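Long-range contacts in arylalkylamine N-Acetyltransferase like 5b (Aedes aegypti, PDB 4FD4), which probably transfers acyl groups, such as acetyl from acetyl-CoA, to the amine of arylalkylamines such as serotonin and dopamine, as a GNAT-fold enzyme: residues A[20-29]-A[44-53]; A[126-134]-A[147-155]. All coordinates share one frame; numbering follows the deposited sequence.

Interaction 1: A[20-29]-A[44-53]; sequences VREILHRIYY and HTLDDERFSL
Glu49 is the polar centre of a contact in which helices 17-28 and 46-53, with the flanking Tyr29 and His44, pack together in the N-terminal part of the GNAT domain, over strand 126-134, where Leu24 and Ser52 touch Ile131. Glu49 OE2 receives Arg21 NH1 at 2.5 Å, a very short salt bridge with the two groups turned steeply against each other; Arg21 is also bridged to Glu18. Glu49 OE1 takes a weak hydrogen bond from His25 NE2 and a straighter one from His44 NE2 (2.9 Å, 160°), on the anti side and tilted out of the carboxylate plane.

The aromatic groups meet in two ways. Tyr29 and His44 stack face to face with centroids 3.8 Å apart and planes at 13°, while the edge of His44 points at the face of His25 in a T-shaped pair. With CG between its backbone N and carbonyl carbon (chi1 82°), His44 lays its ring over Tyr29; Tyr28 CD2 lies over the opposite face.

Tyr29 OH donates to Asp48 OD2 at 3.0 Å, from above the carboxylate plane, and has Ser52 OG nearby. Apolar packing joins Leu53 CD2 to Val20 CG1 at 3.7 Å and to Leu24 CD1. Separately, Leu53 CD1 lies over the Arg21 guanidinium.

Arg21 probably favours an ionised Glu49, and that carboxylate could raise the proton affinity of both histidines.

Interaction 2: A[126-134]-A[147-155]; sequences AYHVHILAV and LLQFQMDLS
The beta-alpha-beta unit formed by strand 126-134, helix 143-158 and strand 162-167 is joined here through its first two elements, the helix packing alongside one face of the strand. Tyr127 and Gln151 make the polar link: Tyr127 OH donates to Gln151 OE1 over 2.6 Å, meeting the carbonyl at 138° and tilted 24° from its plane. The amide sits at the edge of the phenol, the two planes 62° apart. Gln151 reaches this position by bending at its second torsion, and its NE2 is held by Ser76 OG and Thr60 O, so both ends of the buried amide are engaged and its flip is fixed. Over one face of the same ring lies Ser155 CB, 3.5 Å from the Tyr127 centroid in a CH-pi contact displaced toward the rim.

Strand and helix run nearly antiparallel, as expected for the first half of a crossover that returns to a parallel neighbouring strand in the GNAT fold. Val129 CG2 meets Leu148 CD2 at 4.2 Å. Farther along the strand, past a classic beta bulge at His130 and Ile131 opposite Ile77, the contact is carried mainly by apolar side chains. Leu132 CD1 presses on Leu147 CB at 3.5 Å, and Leu132 CD2 lies 4.2 Å from Leu148 CG. Val134 CG2 packs against Leu147 CD1 at 3.8 Å, the two side chains running antiparallel, while Leu9 of strand 7-11 packs on Leu147 as well.

Overall arrangement
From the N terminus, the chain passes through strand 7-11 into helix 17-28, and interaction 1 closes the first loop when helix 46-53 packs back on it; 14 residues, including short helix 33-37, separate segments 20-29 and 44-53. Strands 61-66 and 71-81 and helices 85-95, 99-115 and 117-121 follow before interaction 2 closes a second loop, with 12 residues between segments 126-134 and 147-155. The two are in series, neither nested nor crossing, with centres about 17 Å apart. Strand 126-134 brings them together: Ile131 packs against Tyr28 and Ser52, and Ile27 reaches Ala133. The N-terminal helices are thereby tied to the central sheet, and interaction 2 joins the first two elements of its beta-alpha-beta crossover.

Interaction 1: A[20-29]-A[44-53]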
loop_
_atom_site.group_PDB
_atom_site.type_symbol
_atom_site.label_atom_id
_atom_site.label_comp_id
_atom_site.label_asym_id
_atom_site.label_seq_id
_atom_site.Cartn_x
_atom_site.Cartn_y
_atom_site.Cartn_z
ATOM N N VAL A 20 3.418 1.224 15.246
ATOM C CA VAL A 20 3.111 1.165 13.819
ATOM C C VAL A 20 1.719 1.770 13.681
ATOM O O VAL A 20 1.485 2.649 12.842
ATOM C CB VAL A 20 3.170 -0.278 13.270
ATOM C CG1 VAL A 20 2.767 -0.318 11.796
ATOM C CG2 VAL A 20 4.592 -0.866 13.446
ATOM N N ARG A 21 0.821 1.374 14.583
ATOM C CA ARG A 21 -0.539 1.885 14.522
ATOM C C ARG A 21 -0.456 3.413 14.513
ATOM O O ARG A 21 -1.084 4.093 13.669
ATOM C CB ARG A 21 -1.374 1.366 15.712
ATOM C CG ARG A 21 -2.897 1.515 15.549
ATOM C CD ARG A 21 -3.652 1.377 16.891
ATOM N NE ARG A 21 -3.483 0.068 17.521
ATOM C CZ ARG A 21 -4.262 -0.989 17.294
ATOM N NH1 ARG A 21 -5.278 -0.901 16.441
ATOM N NH2 ARG A 21 -4.027 -2.142 17.918
ATOM N N GLU A 22 0.286 3.995 15.428
ATOM C CA GLU A 22 0.321 5.447 15.512
ATOM C C GLU A 22 0.811 6.084 14.249
ATOM O O GLU A 22 0.233 7.036 13.836
ATOM C CB GLU A 22 1.156 5.974 16.667
ATOM C CG GLU A 22 1.058 7.509 16.852
ATOM C CD GLU A 22 2.037 8.370 15.978
ATOM O OE1 GLU A 22 3.158 7.950 15.647
ATOM O OE2 GLU A 22 1.689 9.514 15.660
ATOM N N ILE A 23 1.891 5.574 13.658
ATOM C CA ILE A 23 2.384 6.263 12.478
ATOM C C ILE A 23 1.323 6.184 11.378
ATOM O O ILE A 23 1.098 7.161 10.637
ATOM C CB ILE A 23 3.809 5.785 12.034
ATOM C CG1 ILE A 23 4.315 6.613 10.845
ATOM C CG2 ILE A 23 3.840 4.289 11.776
ATOM C CD1 ILE A 23 4.865 7.975 11.236
ATOM N N LEU A 24 0.608 5.056 11.311
ATOM C CA LEU A 24 -0.418 4.931 10.282
ATOM C C LEU A 24 -1.508 5.969 10.519
ATOM O O LEU A 24 -1.974 6.619 9.585
ATOM C CB LEU A 24 -1.032 3.517 10.251
ATOM C CG LEU A 24 -0.147 2.393 9.701
ATOM C CD1 LEU A 24 -0.863 1.040 9.870
ATOM C CD2 LEU A 24 0.233 2.628 8.236
ATOM N N HIS A 25 -1.911 6.129 11.771
ATOM C CA HIS A 25 -2.949 7.113 12.083
ATOM C C HIS A 25 -2.469 8.505 11.670
ATOM O O HIS A 25 -3.258 9.326 11.213
ATOM C CB HIS A 25 -3.213 7.144 13.590
ATOM C CG HIS A 25 -4.299 6.227 14.055
ATOM N ND1 HIS A 25 -5.475 6.697 14.613
ATOM C CD2 HIS A 25 -4.378 4.879 14.094
ATOM C CE1 HIS A 25 -6.231 5.672 14.958
ATOM N NE2 HIS A 25 -5.594 4.554 14.655
ATOM N N ARG A 26 -1.174 8.769 11.828
ATOM C CA ARG A 26 -0.702 10.166 11.804
ATOM C C ARG A 26 -0.399 10.673 10.403
ATOM O O ARG A 26 -0.795 11.778 10.034
ATOM C CB ARG A 26 0.539 10.332 12.699
ATOM C CG ARG A 26 0.860 11.783 13.078
ATOM C CD ARG A 26 2.119 11.882 13.939
ATOM N NE ARG A 26 3.338 11.841 13.133
ATOM C CZ ARG A 26 4.386 11.058 13.380
ATOM N NH1 ARG A 26 5.456 11.097 12.579
ATOM N NH2 ARG A 26 4.373 10.233 14.421
ATOM N N ILE A 27 0.290 9.859 9.615
ATOM C CA ILE A 27 0.768 10.318 8.315
ATOM C C ILE A 27 0.185 9.559 7.133
ATOM O O ILE A 27 0.250 10.028 5.998
ATOM C CB ILE A 27 2.307 10.257 8.221
ATOM C CG1 ILE A 27 2.797 8.810 8.248
ATOM C CG2 ILE A 27 2.958 11.071 9.350
ATOM C CD1 ILE A 27 4.260 8.663 7.843
ATOM N N TYR A 28 -0.396 8.389 7.376
ATOM C CA TYR A 28 -0.889 7.601 6.245
ATOM C C TYR A 28 -2.376 7.819 5.940
ATOM O O TYR A 28 -2.729 8.388 4.904
ATOM C CB TYR A 28 -0.595 6.103 6.435
ATOM C CG TYR A 28 -1.223 5.257 5.343
ATOM C CD1 TYR A 28 -0.804 5.366 4.020
ATOM C CD2 TYR A 28 -2.227 4.350 5.637
ATOM C CE1 TYR A 28 -1.389 4.599 3.012
ATOM C CE2 TYR A 28 -2.812 3.575 4.647
ATOM C CZ TYR A 28 -2.393 3.706 3.337
ATOM O OH TYR A 28 -2.985 2.926 2.359
ATOM N N TYR A 29 -3.238 7.360 6.842
ATOM C CA TYR A 29 -4.686 7.432 6.622
ATOM C C TYR A 29 -5.228 8.835 6.309
ATOM O O TYR A 29 -6.048 8.995 5.405
ATOM C CB TYR A 29 -5.438 6.797 7.795
ATOM C CG TYR A 29 -5.346 5.281 7.805
ATOM C CD1 TYR A 29 -5.866 4.530 6.757
ATOM C CD2 TYR A 29 -4.751 4.605 8.862
ATOM C CE1 TYR A 29 -5.781 3.135 6.758
ATOM C CE2 TYR A 29 -4.669 3.217 8.874
ATOM C CZ TYR A 29 -5.188 2.491 7.817
ATOM O OH TYR A 29 -5.112 1.108 7.826
ATOM N N HIS A 44 -10.752 6.265 8.283
ATOM C CA HIS A 44 -10.510 4.827 8.158
ATOM C C HIS A 44 -11.254 4.042 9.243
ATOM O O HIS A 44 -11.689 4.593 10.259
ATOM C CB HIS A 44 -9.006 4.499 8.144
ATOM C CG HIS A 44 -8.377 4.442 9.504
ATOM N ND1 HIS A 44 -7.836 5.556 10.126
ATOM C CD2 HIS A 44 -8.169 3.410 10.348
ATOM C CE1 HIS A 44 -7.341 5.206 11.293
ATOM N NE2 HIS A 44 -7.529 3.905 11.460
ATOM N N THR A 45 -11.423 2.748 9.010
ATOM C CA THR A 45 -12.156 1.902 9.933
ATOM C C THR A 45 -11.204 0.949 10.632
ATOM O O THR A 45 -10.036 0.820 10.233
ATOM C CB THR A 45 -13.200 1.058 9.194
ATOM O OG1 THR A 45 -12.539 0.240 8.220
ATOM C CG2 THR A 45 -14.219 1.943 8.494
ATOM N N LEU A 46 -11.707 0.269 11.656
ATOM C CA LEU A 46 -10.920 -0.717 12.394
ATOM C C LEU A 46 -10.523 -1.926 11.533
ATOM O O LEU A 46 -9.437 -2.477 11.706
ATOM C CB LEU A 46 -11.659 -1.182 13.650
ATOM C CG LEU A 46 -10.833 -2.026 14.634
ATOM C CD1 LEU A 46 -9.608 -1.262 15.128
ATOM C CD2 LEU A 46 -11.669 -2.511 15.825
ATOM N N ASP A 47 -11.379 -2.356 10.610
ATOM C CA ASP A 47 -11.008 -3.522 9.800
ATOM C C ASP A 47 -9.868 -3.236 8.802
ATOM O O ASP A 47 -9.043 -4.122 8.511
ATOM C CB ASP A 47 -12.210 -4.306 9.198
ATOM C CG ASP A 47 -13.323 -3.423 8.639
ATOM O OD1 ASP A 47 -14.276 -4.010 8.053
ATOM O OD2 ASP A 47 -13.279 -2.183 8.775
ATOM N N ASP A 48 -9.811 -1.980 8.352
ATOM C CA ASP A 48 -8.750 -1.438 7.510
ATOM C C ASP A 48 -7.433 -1.523 8.293
ATOM O O ASP A 48 -6.425 -2.112 7.858
ATOM C CB ASP A 48 -9.112 0.030 7.224
ATOM C CG ASP A 48 -8.353 0.628 6.055
ATOM O OD1 ASP A 48 -8.931 1.487 5.352
ATOM O OD2 ASP A 48 -7.183 0.254 5.837
ATOM N N GLU A 49 -7.463 -0.928 9.479
ATOM C CA GLU A 49 -6.338 -0.946 10.381
ATOM C C GLU A 49 -5.851 -2.367 10.680
ATOM O O GLU A 49 -4.647 -2.658 10.650
ATOM C CB GLU A 49 -6.761 -0.248 11.675
ATOM C CG GLU A 49 -5.659 0.032 12.638
ATOM C CD GLU A 49 -6.108 1.024 13.699
ATOM O OE1 GLU A 49 -6.205 2.236 13.393
ATOM O OE2 GLU A 49 -6.394 0.577 14.822
ATOM N N ARG A 50 -6.783 -3.263 10.970
ATOM C CA ARG A 50 -6.419 -4.643 11.247
ATOM C C ARG A 50 -5.693 -5.275 10.069
ATOM O O ARG A 50 -4.721 -6.028 10.254
ATOM C CB ARG A 50 -7.650 -5.480 11.598
ATOM C CG ARG A 50 -7.310 -6.901 12.027
ATOM C CD ARG A 50 -8.524 -7.650 12.562
ATOM N NE ARG A 50 -9.584 -7.719 11.564
ATOM C CZ ARG A 50 -10.714 -7.021 11.625
ATOM N NH1 ARG A 50 -10.939 -6.208 12.654
ATOM N NH2 ARG A 50 -11.621 -7.142 10.660
ATOM N N PHE A 51 -6.177 -4.995 8.862
ATOM C CA PHE A 51 -5.500 -5.504 7.672
ATOM C C PHE A 51 -4.051 -5.019 7.647
ATOM O O PHE A 51 -3.121 -5.814 7.520
ATOM C CB PHE A 51 -6.205 -5.046 6.401
ATOM C CG PHE A 51 -5.482 -5.446 5.121
ATOM C CD1 PHE A 51 -4.752 -4.515 4.396
ATOM C CD2 PHE A 51 -5.541 -6.753 4.655
ATOM C CE1 PHE A 51 -4.083 -4.880 3.223
ATOM C CE2 PHE A 51 -4.883 -7.128 3.480
ATOM C CZ PHE A 51 -4.153 -6.193 2.766
ATOM N N SER A 52 -3.860 -3.709 7.765
ATOM C CA SER A 52 -2.509 -3.170 7.683
ATOM C C SER A 52 -1.573 -3.711 8.769
ATOM O O SER A 52 -0.419 -4.036 8.497
ATOM C CB SER A 52 -2.543 -1.643 7.694
ATOM O OG SER A 52 -3.312 -1.174 6.603
ATOM N N LEU A 53 -2.067 -3.829 9.998
ATOM C CA LEU A 53 -1.222 -4.280 11.089
ATOM C C LEU A 53 -0.959 -5.785 11.042
ATOM O O LEU A 53 0.012 -6.255 11.629
ATOM C CB LEU A 53 -1.827 -3.904 12.440
ATOM C CG LEU A 53 -1.901 -2.417 12.793
ATOM C CD1 LEU A 53 -2.590 -2.266 14.153
ATOM C CD2 LEU A 53 -0.521 -1.766 12.835
#

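Interaction 2: A[126-134]-A[147-155]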
loop_
_atom_site.group_PDB
_atom_site.type_symbol
_atom_site.label_atom_id
_atom_site.label_comp_id
_atom_site.label_asym_id
_atom_site.label_seq_id
_atom_site.Cartn_x
_atom_site.Cartn_y
_atom_site.Cartn_z
ATOM N N ALA A 126 4.388 -12.683 -5.856
ATOM C CA ALA A 126 5.106 -11.424 -6.007
ATOM C C ALA A 126 5.047 -10.704 -4.671
ATOM O O ALA A 126 4.237 -11.061 -3.819
ATOM C CB ALA A 126 4.461 -10.586 -7.096
ATOM N N TYR A 127 5.892 -9.696 -4.489
ATOM C CA TYR A 127 5.896 -8.918 -3.251
ATOM C C TYR A 127 5.223 -7.585 -3.525
ATOM O O TYR A 127 5.680 -6.811 -4.371
ATOM C CB TYR A 127 7.337 -8.693 -2.802
ATOM C CG TYR A 127 7.564 -8.164 -1.394
ATOM C CD1 TYR A 127 7.964 -6.850 -1.185
ATOM C CD2 TYR A 127 7.462 -8.996 -0.289
ATOM C CE1 TYR A 127 8.218 -6.364 0.100
ATOM C CE2 TYR A 127 7.713 -8.525 1.003
ATOM C CZ TYR A 127 8.087 -7.214 1.191
ATOM O OH TYR A 127 8.338 -6.759 2.474
ATOM N N HIS A 128 4.157 -7.298 -2.789
ATOM C CA HIS A 128 3.329 -6.141 -3.093
ATOM C C HIS A 128 3.371 -5.095 -1.988
ATOM O O HIS A 128 2.983 -5.370 -0.855
ATOM C CB HIS A 128 1.892 -6.589 -3.329
ATOM C CG HIS A 128 1.008 -5.510 -3.859
ATOM N ND1 HIS A 128 1.086 -5.059 -5.157
ATOM C CD2 HIS A 128 0.019 -4.793 -3.269
ATOM C CE1 HIS A 128 0.190 -4.111 -5.347
ATOM N NE2 HIS A 128 -0.471 -3.928 -4.213
ATOM N N VAL A 129 3.871 -3.908 -2.313
ATOM C CA VAL A 129 3.840 -2.801 -1.379
ATOM C C VAL A 129 2.418 -2.257 -1.305
ATOM O O VAL A 129 1.896 -1.719 -2.290
ATOM C CB VAL A 129 4.816 -1.660 -1.780
ATOM C CG1 VAL A 129 4.765 -0.545 -0.742
ATOM C CG2 VAL A 129 6.235 -2.184 -1.896
ATOM N N HIS A 130 1.799 -2.409 -0.138
ATOM C CA HIS A 130 0.449 -1.895 0.114
ATOM C C HIS A 130 0.501 -0.435 0.565
ATOM O O HIS A 130 -0.358 0.368 0.196
ATOM C CB HIS A 130 -0.245 -2.687 1.228
ATOM C CG HIS A 130 -0.475 -4.139 0.907
ATOM N ND1 HIS A 130 -1.373 -4.556 -0.041
ATOM C CD2 HIS A 130 0.059 -5.260 1.456
ATOM C CE1 HIS A 130 -1.382 -5.885 -0.085
ATOM N NE2 HIS A 130 -0.519 -6.331 0.805
ATOM N N ILE A 131 1.489 -0.112 1.401
ATOM C CA ILE A 131 1.592 1.232 1.989
ATOM C C ILE A 131 3.025 1.781 1.886
ATOM O O ILE A 131 3.993 1.066 2.132
ATOM C CB ILE A 131 1.177 1.219 3.485
ATOM C CG1 ILE A 131 -0.310 0.881 3.639
ATOM C CG2 ILE A 131 1.498 2.555 4.165
ATOM C CD1 ILE A 131 -0.752 0.659 5.083
ATOM N N LEU A 132 3.160 3.049 1.511
ATOM C CA LEU A 132 4.450 3.743 1.567
ATOM C C LEU A 132 4.131 5.165 2.014
ATOM O O LEU A 132 3.487 5.909 1.276
ATOM C CB LEU A 132 5.103 3.768 0.185
ATOM C CG LEU A 132 6.420 4.533 -0.029
ATOM C CD1 LEU A 132 7.525 3.964 0.830
ATOM C CD2 LEU A 132 6.832 4.507 -1.497
ATOM N N ALA A 133 4.538 5.525 3.226
ATOM C CA ALA A 133 4.185 6.830 3.787
ATOM C C ALA A 133 5.352 7.474 4.532
ATOM O O ALA A 133 6.021 6.839 5.350
ATOM C CB ALA A 133 2.965 6.715 4.688
ATOM N N VAL A 134 5.583 8.745 4.239
ATOM C CA VAL A 134 6.691 9.480 4.820
ATOM C C VAL A 134 6.131 10.744 5.449
ATOM O O VAL A 134 5.295 11.424 4.851
ATOM C CB VAL A 134 7.721 9.848 3.733
ATOM C CG1 VAL A 134 8.785 10.791 4.279
ATOM C CG2 VAL A 134 8.371 8.584 3.170
ATOM N N LEU A 147 12.833 3.890 1.918
ATOM C CA LEU A 147 11.802 2.906 2.298
ATOM C C LEU A 147 11.526 1.923 1.171
ATOM O O LEU A 147 11.530 0.704 1.385
ATOM C CB LEU A 147 10.498 3.596 2.694
ATOM C CG LEU A 147 10.431 4.157 4.105
ATOM C CD1 LEU A 147 9.162 4.999 4.280
ATOM C CD2 LEU A 147 10.478 3.006 5.119
ATOM N N LEU A 148 11.281 2.445 -0.030
ATOM C CA LEU A 148 10.981 1.579 -1.168
ATOM C C LEU A 148 12.178 0.703 -1.498
ATOM O O LEU A 148 12.035 -0.477 -1.803
ATOM C CB LEU A 148 10.598 2.415 -2.397
ATOM C CG LEU A 148 9.555 1.925 -3.412
ATOM C CD1 LEU A 148 9.961 2.299 -4.837
ATOM C CD2 LEU A 148 9.220 0.439 -3.312
ATOM N N GLN A 149 13.369 1.280 -1.460
ATOM C CA GLN A 149 14.567 0.499 -1.755
ATOM C C GLN A 149 14.746 -0.582 -0.706
ATOM O O GLN A 149 15.184 -1.684 -1.015
ATOM C CB GLN A 149 15.822 1.365 -1.780
ATOM C CG GLN A 149 17.066 0.542 -2.123
ATOM C CD GLN A 149 17.037 0.102 -3.571
ATOM O OE1 GLN A 149 16.946 0.936 -4.467
ATOM N NE2 GLN A 149 17.060 -1.207 -3.806
ATOM N N PHE A 150 14.440 -0.252 0.542
ATOM C CA PHE A 150 14.573 -1.228 1.612
ATOM C C PHE A 150 13.612 -2.383 1.311
ATOM O O PHE A 150 13.992 -3.551 1.417
ATOM C CB PHE A 150 14.332 -0.579 2.990
ATOM C CG PHE A 150 14.638 -1.485 4.172
ATOM C CD1 PHE A 150 15.662 -1.173 5.066
ATOM C CD2 PHE A 150 13.890 -2.646 4.398
ATOM C CE1 PHE A 150 15.954 -2.007 6.164
ATOM C CE2 PHE A 150 14.169 -3.482 5.498
ATOM C CZ PHE A 150 15.193 -3.160 6.379
ATOM N N GLN A 151 12.385 -2.066 0.896
ATOM C CA GLN A 151 11.413 -3.128 0.583
ATOM C C GLN A 151 11.889 -3.983 -0.603
ATOM O O GLN A 151 11.725 -5.206 -0.612
ATOM C CB GLN A 151 10.017 -2.541 0.331
ATOM C CG GLN A 151 9.287 -2.045 1.596
ATOM C CD GLN A 151 8.706 -3.177 2.448
ATOM O OE1 GLN A 151 9.184 -4.313 2.403
ATOM N NE2 GLN A 151 7.663 -2.865 3.228
ATOM N N MET A 152 12.477 -3.342 -1.607
ATOM C CA MET A 152 13.050 -4.093 -2.730
ATOM C C MET A 152 14.161 -5.050 -2.281
ATOM O O MET A 152 14.165 -6.223 -2.638
ATOM C CB MET A 152 13.595 -3.143 -3.796
ATOM C CG MET A 152 12.537 -2.458 -4.643
ATOM S SD MET A 152 13.241 -1.115 -5.644
ATOM C CE MET A 152 11.881 -0.806 -6.777
ATOM N N ASP A 153 15.104 -4.530 -1.502
ATOM C CA ASP A 153 16.242 -5.313 -1.024
ATOM C C ASP A 153 15.789 -6.488 -0.177
ATOM O O ASP A 153 16.295 -7.608 -0.302
ATOM C CB ASP A 153 17.184 -4.418 -0.203
ATOM C CG ASP A 153 17.838 -3.339 -1.045
ATOM O OD1 ASP A 153 17.811 -3.467 -2.287
ATOM O OD2 ASP A 153 18.377 -2.366 -0.470
ATOM N N LEU A 154 14.820 -6.217 0.692
ATOM C CA LEU A 154 14.301 -7.207 1.614
ATOM C C LEU A 154 13.564 -8.313 0.867
ATOM O O LEU A 154 13.801 -9.507 1.101
ATOM C CB LEU A 154 13.355 -6.526 2.616
ATOM C CG LEU A 154 12.770 -7.434 3.694
ATOM C CD1 LEU A 154 13.888 -7.984 4.591
ATOM C CD2 LEU A 154 11.752 -6.667 4.535
ATOM N N SER A 155 12.666 -7.921 -0.034
ATOM C CA SER A 155 11.907 -8.914 -0.785
ATOM C C SER A 155 12.887 -9.765 -1.584
ATOM O O SER A 155 12.741 -10.985 -1.652
ATOM C CB SER A 155 10.860 -8.258 -1.687
ATOM O OG SER A 155 11.443 -7.306 -2.556
#